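PDB 5DMH: 3-oxo-tetronate kinase from Cupriavidus necator, which catalyses the ATP-dependent phosphorylation of 3-oxo-tetronate to 3-oxo-tetronate 4-phosphate, releasing ADP. Local coordinates for residues Ser141-Ala146 / Arg227-Asp232; Ala237-Leu242 / Ser256-Gly261. All blocks are in the same frame, centred on the assembly; numbering follows the deposited sequence.

Contact 1 (Ser141-Ala146 / Arg227-Asp232); sequences SDFTIA and RMAIAD
T144 and A146 reach R227 to A231 through a parallel ladder of four backbone hydrogen bonds. T144 N donates to R227 O (3.2 Å) and T144 O accepts from A229 N; A146 N then binds A229 O at 2.8 Å, and A146 O takes A231 N. The bonds given by T144 N and A146 N are more bent (147° and 148°) than the two returned (161° each).

The F143 ring, its CG anti to the backbone N, extends along the pair until CZ meets A229 CB at 3.8 Å; the small alanine accommodates this broad ring. On the face of T144, M228 and A146, selenomethionine M228 lies alongside T144, with SE 4.0 Å from T144 CG2, and packs on helices 128-139 and 187-193. A146 CB touches I230 CD1 at 3.9 Å. T144 OG1 is satisfied by L251 O.

At the partly exposed start, D142 CA lies over one face of the R227 guanidinium, toward its rim; the D142 carboxylate forms its salt bridge with R222. Strands 144-147 and 228-231 are thus parallel neighbours between 251-254 and 199-202, pairing the facing N-H and C=O groups of T144 and A146 while mostly apolar side chains pack on both faces.

Contact 2 (Ala237-Leu242 / Ser256-Gly261); sequences ADLFTL and SGIALG
L239 points from helix 236-245 toward residues 256-261, a loop with a short 3-10 segment, 257-259, that links strand 251-254 to helix 262-268. Its CB already lies 3.8 Å from G257 O and also meets L260 CD1. CG lies 4.0 Å from the same G257 O. At the fork CD1 meets both G257 O (3.7 Å) and L260 CD1 (3.8 Å), the two leucines crossing obliquely, whereas CD2 rests on the G257 carbonyl group and faces I258 CD1. Glycine suits position 257 because a CB there would run into L239 CD1.

At the next residue, the F240 ring has L260 CB over one face, offset toward the rim: it stands 4.2 Å from the ring centroid and 19° off the normal, a CH-pi contact. CD1 of the same ring is 3.7 Å from G261 CA, where the lack of a side chain permits the close approach. Deeper in, I258 has CG1 anti to its backbone N (chi1 -165°), which carries CD1 to L242 CB at 3.7 Å; both side chains also pack on C147 of strand 144-147.

A single water joins the two backbones. It donates to L239 O and to I258 O (2.7 Å) and accepts from G261 N, satisfying three main-chain groups at once. The chemistry therefore combines an apolar interface, which sets how helix and loop fit, with a directional water bridge that fixes their polar backbone atoms.

Overall arrangement
From the N terminus, the chain runs through strand 144-147, then travels about eighty residues, including the small antiparallel sheet 155-168 and helix 211-223, before strand 228-231 returns beside it and contact 1 closes this long loop. Helix 236-245 follows directly, and strand 251-254 leads to the loop with its 3-10 segment, 257-259, that closes contact 2 over a much shorter span. The two are in series, neither nesting nor crossing, with centres about 14 Å apart. They meet where I145 CD1 packs on I258 CD1 at 3.7 Å and A231 CB on L242 CD2. Helix and 3-10 segment thus lie against the strand pair, both contacts belonging to the sugar-binding N-terminal domain, away from the bound ADP.

Contact 1 (Ser141-Ala146 / Arg227-Asp232)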
loop_
_atom_site.group_PDB
_atom_site.type_symbol
_atom_site.label_atom_id
_atom_site.label_comp_id
_atom_site.label_asym_id
_atom_site.label_seq_id
_atom_site.Cartn_x
_atom_site.Cartn_y
_atom_site.Cartn_z
ATOM N N SER A 141 -21.743 -9.521 -7.212
ATOM C CA SER A 141 -22.139 -8.117 -7.123
ATOM C C SER A 141 -21.923 -7.455 -8.476
ATOM O O SER A 141 -20.939 -7.741 -9.153
ATOM C CB SER A 141 -21.314 -7.398 -6.061
ATOM O OG SER A 141 -21.768 -6.068 -5.896
ATOM N N ASP A 142 -22.815 -6.533 -8.849
ATOM C CA ASP A 142 -22.750 -5.927 -10.160
ATOM C C ASP A 142 -22.152 -4.531 -10.186
ATOM O O ASP A 142 -22.141 -3.885 -11.243
ATOM C CB ASP A 142 -24.148 -5.919 -10.821
ATOM C CG ASP A 142 -25.143 -4.990 -10.131
ATOM O OD1 ASP A 142 -24.753 -4.210 -9.239
ATOM O OD2 ASP A 142 -26.341 -5.033 -10.503
ATOM N N PHE A 143 -21.603 -4.081 -9.064
ATOM C CA PHE A 143 -21.073 -2.713 -8.995
ATOM C C PHE A 143 -20.114 -2.452 -7.849
ATOM O O PHE A 143 -20.351 -2.872 -6.723
ATOM C CB PHE A 143 -22.228 -1.731 -8.844
ATOM C CG PHE A 143 -21.802 -0.291 -8.769
ATOM C CD1 PHE A 143 -21.652 0.447 -9.918
ATOM C CD2 PHE A 143 -21.560 0.326 -7.542
ATOM C CE1 PHE A 143 -21.272 1.775 -9.856
ATOM C CE2 PHE A 143 -21.193 1.655 -7.474
ATOM C CZ PHE A 143 -21.045 2.379 -8.638
ATOM N N THR A 144 -19.063 -1.694 -8.126
ATOM C CA THR A 144 -18.267 -1.118 -7.040
ATOM C C THR A 144 -17.762 0.233 -7.457
ATOM O O THR A 144 -17.908 0.610 -8.614
ATOM C CB THR A 144 -17.091 -2.007 -6.621
ATOM O OG1 THR A 144 -16.554 -1.499 -5.406
ATOM C CG2 THR A 144 -16.030 -2.038 -7.679
ATOM N N ILE A 145 -17.217 0.973 -6.501
ATOM C CA ILE A 145 -16.536 2.217 -6.804
ATOM C C ILE A 145 -15.030 1.978 -6.789
ATOM O O ILE A 145 -14.524 0.999 -6.198
ATOM C CB ILE A 145 -16.851 3.355 -5.812
ATOM C CG1 ILE A 145 -16.483 2.964 -4.383
ATOM C CG2 ILE A 145 -18.335 3.777 -5.941
ATOM C CD1 ILE A 145 -16.475 4.125 -3.447
ATOM N N ALA A 146 -14.328 2.902 -7.428
ATOM C CA ALA A 146 -12.882 2.916 -7.484
ATOM C C ALA A 146 -12.451 4.344 -7.109
ATOM O O ALA A 146 -12.637 5.284 -7.884
ATOM C CB ALA A 146 -12.420 2.566 -8.886
ATOM N N ARG A 227 -20.529 -1.103 -14.291
ATOM C CA ARG A 227 -20.137 -2.113 -13.311
ATOM C C ARG A 227 -19.059 -1.656 -12.336
ATOM O O ARG A 227 -18.927 -2.210 -11.250
ATOM C CB ARG A 227 -19.793 -3.401 -14.038
ATOM C CG ARG A 227 -21.074 -3.890 -14.759
ATOM C CD ARG A 227 -20.973 -5.290 -15.279
ATOM N NE ARG A 227 -20.521 -6.224 -14.253
ATOM C CZ ARG A 227 -21.285 -7.133 -13.657
ATOM N NH1 ARG A 227 -22.575 -7.255 -13.948
ATOM N NH2 ARG A 227 -20.745 -7.932 -12.751
HETATM N N MSE A 228 -18.321 -0.621 -12.706
HETATM C CA MSE A 228 -17.374 0.005 -11.806
HETATM C C MSE A 228 -17.305 1.502 -12.116
HETATM O O MSE A 228 -17.164 1.892 -13.271
HETATM C CB MSE A 228 -15.979 -0.633 -11.955
HETATM C CG MSE A 228 -14.935 -0.028 -11.087
HETATM SE SE MSE A 228 -13.550 -1.428 -10.705
HETATM C CE MSE A 228 -13.583 -2.365 -12.334
ATOM N N ALA A 229 -17.407 2.325 -11.088
ATOM C CA ALA A 229 -17.356 3.776 -11.272
ATOM C C ALA A 229 -16.189 4.377 -10.524
ATOM O O ALA A 229 -16.037 4.149 -9.314
ATOM C CB ALA A 229 -18.644 4.426 -10.779
ATOM N N ILE A 230 -15.383 5.149 -11.243
ATOM C CA ILE A 230 -14.429 6.045 -10.607
ATOM C C ILE A 230 -15.264 6.988 -9.745
ATOM O O ILE A 230 -16.266 7.491 -10.212
ATOM C CB ILE A 230 -13.658 6.852 -11.648
ATOM C CG1 ILE A 230 -12.806 5.945 -12.555
ATOM C CG2 ILE A 230 -12.783 7.906 -10.972
ATOM C CD1 ILE A 230 -11.781 5.112 -11.828
ATOM N N ALA A 231 -14.905 7.184 -8.479
ATOM C CA ALA A 231 -15.629 8.145 -7.632
ATOM C C ALA A 231 -14.796 9.388 -7.366
ATOM O O ALA A 231 -13.683 9.296 -6.824
ATOM C CB ALA A 231 -16.038 7.511 -6.320
ATOM N N ASP A 232 -15.351 10.543 -7.731
ATOM C CA ASP A 232 -14.734 11.821 -7.412
ATOM C C ASP A 232 -14.699 12.058 -5.887
ATOM O O ASP A 232 -15.584 11.652 -5.132
ATOM C CB ASP A 232 -15.465 13.004 -8.096
ATOM C CG ASP A 232 -15.190 13.137 -9.592
ATOM O OD1 ASP A 232 -14.276 12.459 -10.136
ATOM O OD2 ASP A 232 -15.922 13.950 -10.235
#

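Contact 2 (Ala237-Leu242 / Ser256-Gly261)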
loop_
_atom_site.group_PDB
_atom_site.type_symbol
_atom_site.label_atom_id
_atom_site.label_comp_id
_atom_site.label_asym_id
_atom_site.label_seq_id
_atom_site.Cartn_x
_atom_site.Cartn_y
_atom_site.Cartn_z
ATOM N N ALA A 237 -14.396 15.222 3.468
ATOM C CA ALA A 237 -15.847 15.181 3.576
ATOM C C ALA A 237 -16.463 14.304 2.471
ATOM O O ALA A 237 -17.385 13.538 2.732
ATOM C CB ALA A 237 -16.448 16.579 3.558
ATOM N N ASP A 238 -15.951 14.415 1.241
ATOM C CA ASP A 238 -16.450 13.589 0.157
ATOM C C ASP A 238 -16.168 12.122 0.447
ATOM O O ASP A 238 -17.000 11.279 0.171
ATOM C CB ASP A 238 -15.837 13.980 -1.202
ATOM C CG ASP A 238 -16.445 15.217 -1.794
ATOM O OD1 ASP A 238 -17.462 15.760 -1.257
ATOM O OD2 ASP A 238 -15.917 15.656 -2.837
ATOM N N LEU A 239 -15.015 11.815 1.046
ATOM C CA LEU A 239 -14.680 10.426 1.350
ATOM C C LEU A 239 -15.652 9.825 2.377
ATOM O O LEU A 239 -16.075 8.658 2.255
ATOM C CB LEU A 239 -13.222 10.324 1.808
ATOM C CG LEU A 239 -12.167 10.485 0.698
ATOM C CD1 LEU A 239 -10.794 10.551 1.308
ATOM C CD2 LEU A 239 -12.252 9.364 -0.327
ATOM N N PHE A 240 -16.038 10.613 3.383
ATOM C CA PHE A 240 -16.983 10.130 4.366
ATOM C C PHE A 240 -18.358 9.948 3.718
ATOM O O PHE A 240 -19.068 8.985 4.027
ATOM C CB PHE A 240 -17.086 11.051 5.580
ATOM C CG PHE A 240 -15.942 10.893 6.555
ATOM C CD1 PHE A 240 -15.964 9.886 7.506
ATOM C CD2 PHE A 240 -14.866 11.757 6.524
ATOM C CE1 PHE A 240 -14.922 9.740 8.415
ATOM C CE2 PHE A 240 -13.822 11.616 7.430
ATOM C CZ PHE A 240 -13.859 10.606 8.369
ATOM N N THR A 241 -18.716 10.863 2.829
ATOM C CA THR A 241 -19.980 10.741 2.083
ATOM C C THR A 241 -20.029 9.438 1.259
ATOM O O THR A 241 -21.035 8.727 1.251
ATOM C CB THR A 241 -20.178 11.951 1.154
ATOM O OG1 THR A 241 -20.341 13.121 1.956
ATOM C CG2 THR A 241 -21.397 11.760 0.231
ATOM N N LEU A 242 -18.941 9.144 0.561
ATOM C CA LEU A 242 -18.859 7.942 -0.255
ATOM C C LEU A 242 -18.957 6.677 0.619
ATOM O O LEU A 242 -19.702 5.750 0.304
ATOM C CB LEU A 242 -17.563 7.963 -1.082
ATOM C CG LEU A 242 -17.527 8.923 -2.288
ATOM C CD1 LEU A 242 -16.090 9.162 -2.743
ATOM C CD2 LEU A 242 -18.365 8.374 -3.424
ATOM N N SER A 256 -6.486 4.240 0.858
ATOM C CA SER A 256 -6.867 4.156 2.251
ATOM C C SER A 256 -7.955 5.157 2.586
ATOM O O SER A 256 -8.691 4.945 3.528
ATOM C CB SER A 256 -5.663 4.341 3.186
ATOM O OG SER A 256 -5.119 5.605 3.035
ATOM N N GLY A 257 -8.035 6.257 1.846
ATOM C CA GLY A 257 -9.007 7.292 2.153
ATOM C C GLY A 257 -10.439 6.811 2.077
ATOM O O GLY A 257 -11.310 7.243 2.854
ATOM N N ILE A 258 -10.717 5.931 1.121
ATOM C CA ILE A 258 -12.101 5.477 0.949
ATOM C C ILE A 258 -12.586 4.666 2.164
ATOM O O ILE A 258 -13.794 4.451 2.338
ATOM C CB ILE A 258 -12.285 4.702 -0.359
ATOM C CG1 ILE A 258 -13.767 4.555 -0.702
ATOM C CG2 ILE A 258 -11.672 3.300 -0.287
ATOM C CD1 ILE A 258 -14.525 5.896 -0.813
ATOM N N ALA A 259 -11.652 4.213 3.001
ATOM C CA ALA A 259 -12.003 3.453 4.215
ATOM C C ALA A 259 -12.358 4.328 5.397
ATOM O O ALA A 259 -12.872 3.826 6.411
ATOM C CB ALA A 259 -10.873 2.519 4.613
ATOM N N LEU A 260 -12.069 5.628 5.292
ATOM C CA LEU A 260 -12.262 6.549 6.413
ATOM C C LEU A 260 -13.597 6.371 7.128
ATOM O O LEU A 260 -13.666 6.360 8.373
ATOM C CB LEU A 260 -12.145 7.997 5.911
ATOM C CG LEU A 260 -10.712 8.475 5.701
ATOM C CD1 LEU A 260 -10.723 9.845 5.042
ATOM C CD2 LEU A 260 -9.954 8.561 7.017
ATOM N N GLY A 261 -14.670 6.274 6.342
ATOM C CA GLY A 261 -16.010 6.245 6.877
ATOM C C GLY A 261 -16.605 4.864 7.125
ATOM O O GLY A 261 -17.771 4.763 7.514
HETATM O O HOH W 1 -15.266 6.359 3.555
#